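Local atomic coordinates of putative N-acetylmuramoyl-L-alanine amidase (Neisseria meningitidis MC58, PDB entry 3CZX), a protein that probably hydrolyses the amide link between N-acetylmuramoyl residues and L-amino acids in cell-wall glycopeptides, as a zinc-dependent amidase. Residues His78-Ala92 with Ile142-Asp154. Residues are numbered along the deposited sequence; the frame is centred on the assembly and turned at random.
Sequences HTNAAANKTATGIEA and IVFEPFFISNDTD. With ZN (zinc ion), chain E.
F148 swings CG anti to its own carbonyl carbon (chi1 -78°), which slides the ring between A87 and N80. N80 covers one face: its CB stands 3.5 Å from the centroid of the F148 ring, practically on the normal, and its amide lies 5° from parallel to the ring. On the opposite face sit the A87 methyl and the backbone N of T88. Backbone bonds run alongside the stack: N80 N donates to F147 O and I149 N to N80 O, the latter at 2.9 Å.

Further along, S150 OG accepts from A82 N and donates to a water that also reaches N84 O and A87 O. The K85 chain bends at chi3 and chi4, bringing NZ to S150 O at 2.7 Å and into a salt bridge with D152 OD1, itself bonded to N21. N151 does double duty: ND2 grips A87 O, while OD1 accepts from D154 N at 2.9 Å and N-caps helix 152-177. T88 OG1 bonds D154 OD2 from the syn side at 2.6 Å.

At the other end, E91 and E145 pair through both backbone N-H groups, joining antiparallel strands 91-94 and 142-145. H78 N donates to F144 O, and H78 ND1 binds zinc at 2.2 Å. H12, E26 and two waters complete the coordination, a His-Glu-His zinc site as in the Amidase_3 family of amidases.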
ATOM      1  N   HIS A  78      -6.913  -7.431  10.842  1.00 10.51           N
ATOM      2  CA  HIS A  78      -5.976  -7.486  11.967  1.00 10.64           C
ATOM      3  C   HIS A  78      -4.828  -8.409  11.611  1.00 11.18           C
ATOM      4  O   HIS A  78      -4.874  -9.088  10.584  1.00 11.20           O
ATOM      5  CB  HIS A  78      -6.659  -8.092  13.183  1.00 11.61           C
ATOM      6  CG  HIS A  78      -7.587  -7.164  13.886  1.00 13.77           C
ATOM      7  ND1 HIS A  78      -7.247  -6.535  15.069  1.00 16.79           N
ATOM      8  CD2 HIS A  78      -8.824  -6.719  13.563  1.00 14.60           C
ATOM      9  CE1 HIS A  78      -8.225  -5.718  15.423  1.00 18.08           C
ATOM     10  NE2 HIS A  78      -9.199  -5.823  14.538  1.00 15.03           N
ATOM     11  N   THR A  79      -3.773  -8.400  12.444  1.00 10.44           N
ATOM     12  CA  THR A  79      -2.764  -9.447  12.416  1.00 11.99           C
ATOM     13  C   THR A  79      -2.799 -10.206  13.741  1.00 13.76           C
ATOM     14  O   THR A  79      -3.040  -9.589  14.816  1.00 15.81           O
ATOM     15  CB  THR A  79      -1.321  -8.921  12.196  1.00 12.15           C
ATOM     16  OG1 THR A  79      -0.969  -8.035  13.256  1.00 12.01           O
ATOM     17  CG2 THR A  79      -1.220  -8.146  10.941  1.00 12.25           C
ATOM     18  N   ASN A  80      -2.560 -11.511  13.664  1.00 14.04           N
ATOM     19  CA  ASN A  80      -2.398 -12.334  14.841  1.00 14.97           C
ATOM     20  C   ASN A  80      -1.018 -12.081  15.440  1.00 15.24           C
ATOM     21  O   ASN A  80      -0.195 -11.392  14.851  1.00 13.52           O
ATOM     22  CB  ASN A  80      -2.647 -13.807  14.523  1.00 13.90           C
ATOM     23  CG  ASN A  80      -3.404 -14.511  15.630  1.00 17.46           C
ATOM     24  OD1 ASN A  80      -3.207 -14.210  16.825  1.00 16.55           O
ATOM     25  ND2 ASN A  80      -4.284 -15.443  15.249  1.00 18.08           N
ATOM     26  N   ALA A  81      -0.797 -12.559  16.655  1.00 15.48           N
ATOM     27  CA  ALA A  81       0.478 -12.405  17.325  1.00 16.11           C
ATOM     28  C   ALA A  81       0.573 -13.463  18.428  1.00 17.59           C
ATOM     29  O   ALA A  81      -0.423 -13.757  19.080  1.00 18.01           O
ATOM     30  CB  ALA A  81       0.595 -11.022  17.938  1.00 15.30           C
ATOM     31  N   ALA A  82       1.769 -13.988  18.632  1.00 18.26           N
ATOM     32  CA  ALA A  82       2.074 -14.904  19.734  1.00 18.58           C
ATOM     33  C   ALA A  82       3.492 -14.647  20.222  1.00 20.23           C
ATOM     34  O   ALA A  82       4.366 -14.174  19.469  1.00 19.95           O
ATOM     35  CB  ALA A  82       1.943 -16.333  19.300  1.00 18.94           C
ATOM     36  N   ALA A  83       3.719 -14.956  21.501  1.00 20.94           N
ATOM     37  CA  ALA A  83       5.082 -14.961  22.026  1.00 21.78           C
ATOM     38  C   ALA A  83       5.910 -16.028  21.291  1.00 21.80           C
ATOM     39  O   ALA A  83       7.113 -15.861  21.072  1.00 22.94           O
ATOM     40  CB  ALA A  83       5.066 -15.197  23.536  1.00 22.32           C
ATOM     41  N   ASN A  84       5.255 -17.107  20.889  1.00 21.82           N
ATOM     42  CA  ASN A  84       5.889 -18.151  20.101  1.00 22.00           C
ATOM     43  C   ASN A  84       6.022 -17.688  18.656  1.00 21.89           C
ATOM     44  O   ASN A  84       5.031 -17.693  17.911  1.00 20.94           O
ATOM     45  CB  ASN A  84       5.058 -19.429  20.117  1.00 21.98           C
ATOM     46  CG  ASN A  84       5.609 -20.500  19.193  1.00 22.90           C
ATOM     47  OD1 ASN A  84       6.649 -20.335  18.534  1.00 24.69           O
ATOM     48  ND2 ASN A  84       4.903 -21.631  19.141  1.00 29.12           N
ATOM     49  N   LYS A  85       7.246 -17.334  18.267  1.00 21.83           N
ATOM     50  CA  LYS A  85       7.486 -16.724  16.952  1.00 20.98           C
ATOM     51  C   LYS A  85       7.465 -17.719  15.794  1.00 20.68           C
ATOM     52  O   LYS A  85       7.735 -17.336  14.656  1.00 21.88           O
ATOM     53  CB  LYS A  85       8.775 -15.909  16.977  1.00 21.81           C
ATOM     54  CG  LYS A  85       8.639 -14.624  17.738  1.00 21.21           C
ATOM     55  CD  LYS A  85       9.925 -13.803  17.684  1.00 21.90           C
ATOM     56  CE  LYS A  85      10.180 -13.220  16.289  1.00 22.19           C
ATOM     57  NZ  LYS A  85       9.079 -12.327  15.838  1.00 19.65           N
ATOM     58  N   THR A  86       7.130 -18.983  16.078  1.00 19.47           N
ATOM     59  CA  THR A  86       6.870 -19.971  15.072  1.00 19.21           C
ATOM     60  C   THR A  86       5.361 -20.206  14.861  1.00 17.60           C
ATOM     61  O   THR A  86       4.991 -20.893  13.920  1.00 17.31           O
ATOM     62  CB  THR A  86       7.547 -21.321  15.410  1.00 20.58           C
ATOM     63  OG1 THR A  86       6.905 -21.894  16.543  1.00 22.41           O
ATOM     64  CG2 THR A  86       9.040 -21.146  15.689  1.00 21.49           C
ATOM     65  N   ALA A  87       4.510 -19.625  15.702  1.00 16.49           N
ATOM     66  CA  ALA A  87       3.030 -19.727  15.537  1.00 15.81           C
ATOM     67  C   ALA A  87       2.705 -19.179  14.143  1.00 15.39           C
ATOM     68  O   ALA A  87       3.255 -18.161  13.741  1.00 14.80           O
ATOM     69  CB  ALA A  87       2.308 -18.920  16.572  1.00 15.94           C
ATOM     70  N   THR A  88       1.813 -19.857  13.429  1.00 13.83           N
ATOM     71  CA  THR A  88       1.528 -19.518  12.044  1.00 14.06           C
ATOM     72  C   THR A  88       0.095 -19.885  11.675  1.00 13.07           C
ATOM     73  O   THR A  88      -0.492 -20.783  12.275  1.00 13.94           O
ATOM     74  CB  THR A  88       2.494 -20.237  11.085  1.00 13.33           C
ATOM     75  OG1 THR A  88       2.308 -19.780   9.727  1.00 13.66           O
ATOM     76  CG2 THR A  88       2.349 -21.765  11.144  1.00 13.70           C
ATOM     77  N   GLY A  89      -0.456 -19.179  10.691  1.00 13.12           N
ATOM     78  CA  GLY A  89      -1.682 -19.618  10.016  1.00 12.05           C
ATOM     79  C   GLY A  89      -2.719 -18.514   9.977  1.00 11.93           C
ATOM     80  O   GLY A  89      -2.552 -17.461  10.582  1.00 11.41           O
ATOM     81  N   ILE A  90      -3.830 -18.847   9.323  1.00 11.18           N
ATOM     82  CA  ILE A  90      -4.898 -17.948   8.959  1.00 11.60           C
ATOM     83  C   ILE A  90      -6.132 -18.248   9.759  1.00 11.65           C
ATOM     84  O   ILE A  90      -6.558 -19.392   9.831  1.00 11.50           O
ATOM     85  CB  ILE A  90      -5.298 -18.215   7.481  1.00 11.34           C
ATOM     86  CG1 ILE A  90      -4.141 -17.900   6.523  1.00 11.27           C
ATOM     87  CG2 ILE A  90      -6.577 -17.431   7.106  1.00 10.92           C
ATOM     88  CD1 ILE A  90      -4.274 -18.627   5.178  1.00 11.84           C
ATOM     89  N   GLU A  91      -6.748 -17.207  10.295  1.00 12.53           N
ATOM     90  CA  GLU A  91      -8.046 -17.388  10.891  1.00 13.96           C
ATOM     91  C   GLU A  91      -8.896 -16.141  10.836  1.00 13.12           C
ATOM     92  O   GLU A  91      -8.408 -15.013  10.705  1.00 12.13           O
ATOM     93  CB  GLU A  91      -7.925 -17.927  12.301  1.00 14.33           C
ATOM     94  CG  GLU A  91      -7.281 -17.029  13.310  1.00 17.54           C
ATOM     95  CD  GLU A  91      -7.112 -17.707  14.689  1.00 18.10           C
ATOM     96  OE1 GLU A  91      -6.759 -18.897  14.773  1.00 19.74           O
ATOM     97  OE2 GLU A  91      -7.377 -17.031  15.682  1.00 23.13           O
ATOM     98  N   ALA A  92     -10.195 -16.379  10.945  1.00 12.59           N
ATOM     99  CA  ALA A  92     -11.205 -15.321  10.910  1.00 12.55           C
ATOM    100  C   ALA A  92     -12.236 -15.686  11.953  1.00 13.67           C
ATOM    101  O   ALA A  92     -12.731 -16.828  11.953  1.00 14.76           O
ATOM    102  CB  ALA A  92     -11.840 -15.253   9.543  1.00 12.93           C
ATOM    103  N   ILE A 142     -16.616  -9.738  10.831  1.00 11.86           N
ATOM    104  CA  ILE A 142     -15.560 -10.775  10.738  1.00 11.73           C
ATOM    105  C   ILE A 142     -14.232 -10.127  11.108  1.00 11.74           C
ATOM    106  O   ILE A 142     -13.838  -9.145  10.471  1.00 11.27           O
ATOM    107  CB  ILE A 142     -15.472 -11.289   9.295  1.00 10.06           C
ATOM    108  CG1 ILE A 142     -16.808 -11.919   8.853  1.00 10.14           C
ATOM    109  CG2 ILE A 142     -14.302 -12.307   9.106  1.00 11.36           C
ATOM    110  CD1 ILE A 142     -16.848 -12.228   7.377  1.00 11.64           C
ATOM    111  N   VAL A 143     -13.588 -10.634  12.150  1.00 11.92           N
ATOM    112  CA  VAL A 143     -12.239 -10.197  12.517  1.00 11.72           C
ATOM    113  C   VAL A 143     -11.295 -11.126  11.792  1.00 11.25           C
ATOM    114  O   VAL A 143     -11.143 -12.290  12.166  1.00 11.47           O
ATOM    115  CB  VAL A 143     -12.031 -10.242  14.051  1.00 12.90           C
ATOM    116  CG1 VAL A 143     -10.548  -9.998  14.442  1.00 14.95           C
ATOM    117  CG2 VAL A 143     -12.960  -9.252  14.715  1.00 12.82           C
ATOM    118  N   PHE A 144     -10.666 -10.606  10.726  1.00 10.70           N
ATOM    119  CA  PHE A 144      -9.811 -11.426   9.855  1.00 10.59           C
ATOM    120  C   PHE A 144      -8.351 -11.230  10.202  1.00 10.88           C
ATOM    121  O   PHE A 144      -7.860 -10.100  10.147  1.00 10.76           O
ATOM    122  CB  PHE A 144     -10.092 -11.071   8.374  1.00  9.96           C
ATOM    123  CG  PHE A 144      -9.463 -11.993   7.360  1.00 11.16           C
ATOM    124  CD1 PHE A 144      -9.249 -13.323   7.620  1.00 10.30           C
ATOM    125  CD2 PHE A 144      -9.130 -11.512   6.099  1.00 11.80           C
ATOM    126  CE1 PHE A 144      -8.698 -14.169   6.650  1.00 11.13           C
ATOM    127  CE2 PHE A 144      -8.595 -12.343   5.162  1.00 12.98           C
ATOM    128  CZ  PHE A 144      -8.366 -13.656   5.422  1.00 11.88           C
ATOM    129  N   GLU A 145      -7.689 -12.334  10.536  1.00 11.14           N
ATOM    130  CA  GLU A 145      -6.274 -12.363  10.884  1.00 12.14           C
ATOM    131  C   GLU A 145      -5.547 -13.298   9.943  1.00 10.26           C
ATOM    132  O   GLU A 145      -5.292 -14.456  10.241  1.00 10.17           O
ATOM    133  CB  GLU A 145      -6.104 -12.800  12.332  1.00 12.77           C
ATOM    134  CG  GLU A 145      -6.808 -11.886  13.299  1.00 16.17           C
ATOM    135  CD  GLU A 145      -6.516 -12.245  14.723  1.00 19.30           C
ATOM    136  OE1 GLU A 145      -5.447 -11.883  15.234  1.00 29.93           O
ATOM    137  OE2 GLU A 145      -7.357 -12.904  15.323  1.00 29.21           O
ATOM    138  N   PRO A 146      -5.180 -12.785   8.780  1.00  9.49           N
ATOM    139  CA  PRO A 146      -4.533 -13.666   7.802  1.00  9.81           C
ATOM    140  C   PRO A 146      -3.170 -14.240   8.209  1.00  9.40           C
ATOM    141  O   PRO A 146      -2.810 -15.289   7.686  1.00 10.34           O
ATOM    142  CB  PRO A 146      -4.387 -12.785   6.566  1.00 10.32           C
ATOM    143  CG  PRO A 146      -5.096 -11.584   6.801  1.00 11.66           C
ATOM    144  CD  PRO A 146      -5.439 -11.442   8.256  1.00 10.79           C
ATOM    145  N   PHE A 147      -2.432 -13.577   9.092  1.00  9.86           N
ATOM    146  CA  PHE A 147      -1.116 -14.088   9.492  1.00  9.87           C
ATOM    147  C   PHE A 147      -0.695 -13.501  10.839  1.00 10.29           C
ATOM    148  O   PHE A 147      -1.293 -12.551  11.300  1.00  9.40           O
ATOM    149  CB  PHE A 147      -0.038 -13.804   8.416  1.00 10.34           C
ATOM    150  CG  PHE A 147       0.285 -12.346   8.258  1.00 10.11           C
ATOM    151  CD1 PHE A 147       1.347 -11.767   8.907  1.00 13.33           C
ATOM    152  CD2 PHE A 147      -0.521 -11.538   7.490  1.00 11.06           C
ATOM    153  CE1 PHE A 147       1.608 -10.400   8.776  1.00 13.37           C
ATOM    154  CE2 PHE A 147      -0.255 -10.190   7.325  1.00 13.64           C
ATOM    155  CZ  PHE A 147       0.795  -9.623   8.001  1.00 13.72           C
ATOM    156  N   PHE A 148       0.347 -14.108  11.394  1.00 10.75           N
ATOM    157  CA  PHE A 148       0.932 -13.688  12.653  1.00 10.66           C
ATOM    158  C   PHE A 148       2.048 -12.716  12.329  1.00 11.10           C
ATOM    159  O   PHE A 148       3.033 -13.090  11.692  1.00 12.05           O
ATOM    160  CB  PHE A 148       1.523 -14.896  13.382  1.00 11.63           C
ATOM    161  CG  PHE A 148       0.513 -15.756  14.080  1.00 12.86           C
ATOM    162  CD1 PHE A 148       0.438 -15.779  15.461  1.00 14.43           C
ATOM    163  CD2 PHE A 148      -0.363 -16.550  13.347  1.00 13.83           C
ATOM    164  CE1 PHE A 148      -0.507 -16.565  16.091  1.00 15.29           C
ATOM    165  CE2 PHE A 148      -1.312 -17.335  13.988  1.00 13.84           C
ATOM    166  CZ  PHE A 148      -1.367 -17.342  15.361  1.00 12.68           C
ATOM    167  N   ILE A 149       1.915 -11.481  12.814  1.00 11.82           N
ATOM    168  CA  ILE A 149       2.935 -10.476  12.635  1.00 12.18           C
ATOM    169  C   ILE A 149       4.222 -10.891  13.328  1.00 12.34           C
ATOM    170  O   ILE A 149       5.313 -10.446  12.937  1.00 13.41           O
ATOM    171  CB  ILE A 149       2.465  -9.099  13.124  1.00 12.56           C
ATOM    172  CG1 ILE A 149       3.324  -7.996  12.533  1.00 13.43           C
ATOM    173  CG2 ILE A 149       2.403  -9.024  14.676  1.00 11.32           C
ATOM    174  CD1 ILE A 149       2.862  -6.603  12.918  1.00 13.97           C
ATOM    175  N   SER A 150       4.059 -11.729  14.347  1.00 12.19           N
ATOM    176  CA  SER A 150       5.188 -12.283  15.110  1.00 13.19           C
ATOM    177  C   SER A 150       5.968 -13.380  14.368  1.00 14.14           C
ATOM    178  O   SER A 150       7.066 -13.763  14.785  1.00 16.10           O
ATOM    179  CB  SER A 150       4.674 -12.758  16.468  1.00 14.13           C
ATOM    180  OG  SER A 150       3.555 -13.575  16.301  1.00 13.74           O
ATOM    181  N   ASN A 151       5.426 -13.917  13.270  1.00 13.78           N
ATOM    182  CA  ASN A 151       6.119 -14.867  12.444  1.00 12.57           C
ATOM    183  C   ASN A 151       6.978 -14.157  11.396  1.00 13.36           C
ATOM    184  O   ASN A 151       6.448 -13.652  10.419  1.00 12.09           O
ATOM    185  CB  ASN A 151       5.118 -15.820  11.772  1.00 12.67           C
ATOM    186  CG  ASN A 151       5.794 -17.013  11.158  1.00 12.09           C
ATOM    187  OD1 ASN A 151       6.596 -16.898  10.220  1.00 14.19           O
ATOM    188  ND2 ASN A 151       5.533 -18.183  11.717  1.00 13.36           N
ATOM    189  N   ASP A 152       8.292 -14.064  11.618  1.00 13.04           N
ATOM    190  CA  ASP A 152       9.125 -13.276  10.727  1.00 12.64           C
ATOM    191  C   ASP A 152       9.052 -13.710   9.253  1.00 12.47           C
ATOM    192  O   ASP A 152       9.062 -12.859   8.329  1.00 12.50           O
ATOM    193  CB  ASP A 152      10.604 -13.319  11.155  1.00 13.64           C
ATOM    194  CG  ASP A 152      10.858 -12.667  12.472  1.00 16.47           C
ATOM    195  OD1 ASP A 152       9.987 -11.973  13.038  1.00 17.47           O
ATOM    196  OD2 ASP A 152      12.002 -12.836  12.949  1.00 20.25           O
ATOM    197  N   THR A 153       9.032 -15.019   9.019  1.00 11.43           N
ATOM    198  CA  THR A 153       8.983 -15.605   7.676  1.00 12.57           C
ATOM    199  C   THR A 153       7.653 -15.274   6.996  1.00 12.00           C
ATOM    200  O   THR A 153       7.635 -14.796   5.844  1.00 12.54           O
ATOM    201  CB  THR A 153       9.199 -17.148   7.717  1.00 13.21           C
ATOM    202  OG1 THR A 153      10.557 -17.401   8.135  1.00 16.15           O
ATOM    203  CG2 THR A 153       8.967 -17.779   6.333  1.00 11.92           C
ATOM    204  N   ASP A 154       6.534 -15.504   7.695  1.00 11.15           N
ATOM    205  CA  ASP A 154       5.211 -15.178   7.095  1.00 11.43           C
ATOM    206  C   ASP A 154       5.046 -13.665   6.836  1.00 10.32           C
ATOM    207  O   ASP A 154       4.515 -13.237   5.831  1.00 10.53           O
ATOM    208  CB  ASP A 154       4.073 -15.616   8.007  1.00 10.81           C
ATOM    209  CG  ASP A 154       4.053 -17.106   8.253  1.00 11.25           C
ATOM    210  OD1 ASP A 154       4.688 -17.868   7.495  1.00 10.17           O
ATOM    211  OD2 ASP A 154       3.394 -17.491   9.248  1.00 13.92           O
TER
HETATM  212 ZN    ZN E 301      -5.508  -6.676  16.397  1.00 27.36          ZN
HETATM  213  O   HOH W   1      -5.447  -8.883  16.441  1.00 20.57           O
HETATM  214  O   HOH W   2      -4.089 -15.804  12.336  1.00 14.97           O
HETATM  215  O   HOH W   3       4.238 -16.190  15.695  1.00 14.58           O
HETATM  216  O   HOH W   4       9.628 -15.968  13.553  1.00 25.19           O
HETATM  217  O   HOH W   5       6.300 -21.193  11.453  1.00 24.18           O
HETATM  218  O   HOH W   6      -0.702 -17.162   8.078  1.00  9.47           O
HETATM  219  O   HOH W   7       1.058 -16.589  10.011  1.00 10.80           O
HETATM  220  O   HOH W   8      -6.511  -7.059  18.425  1.00 25.14           O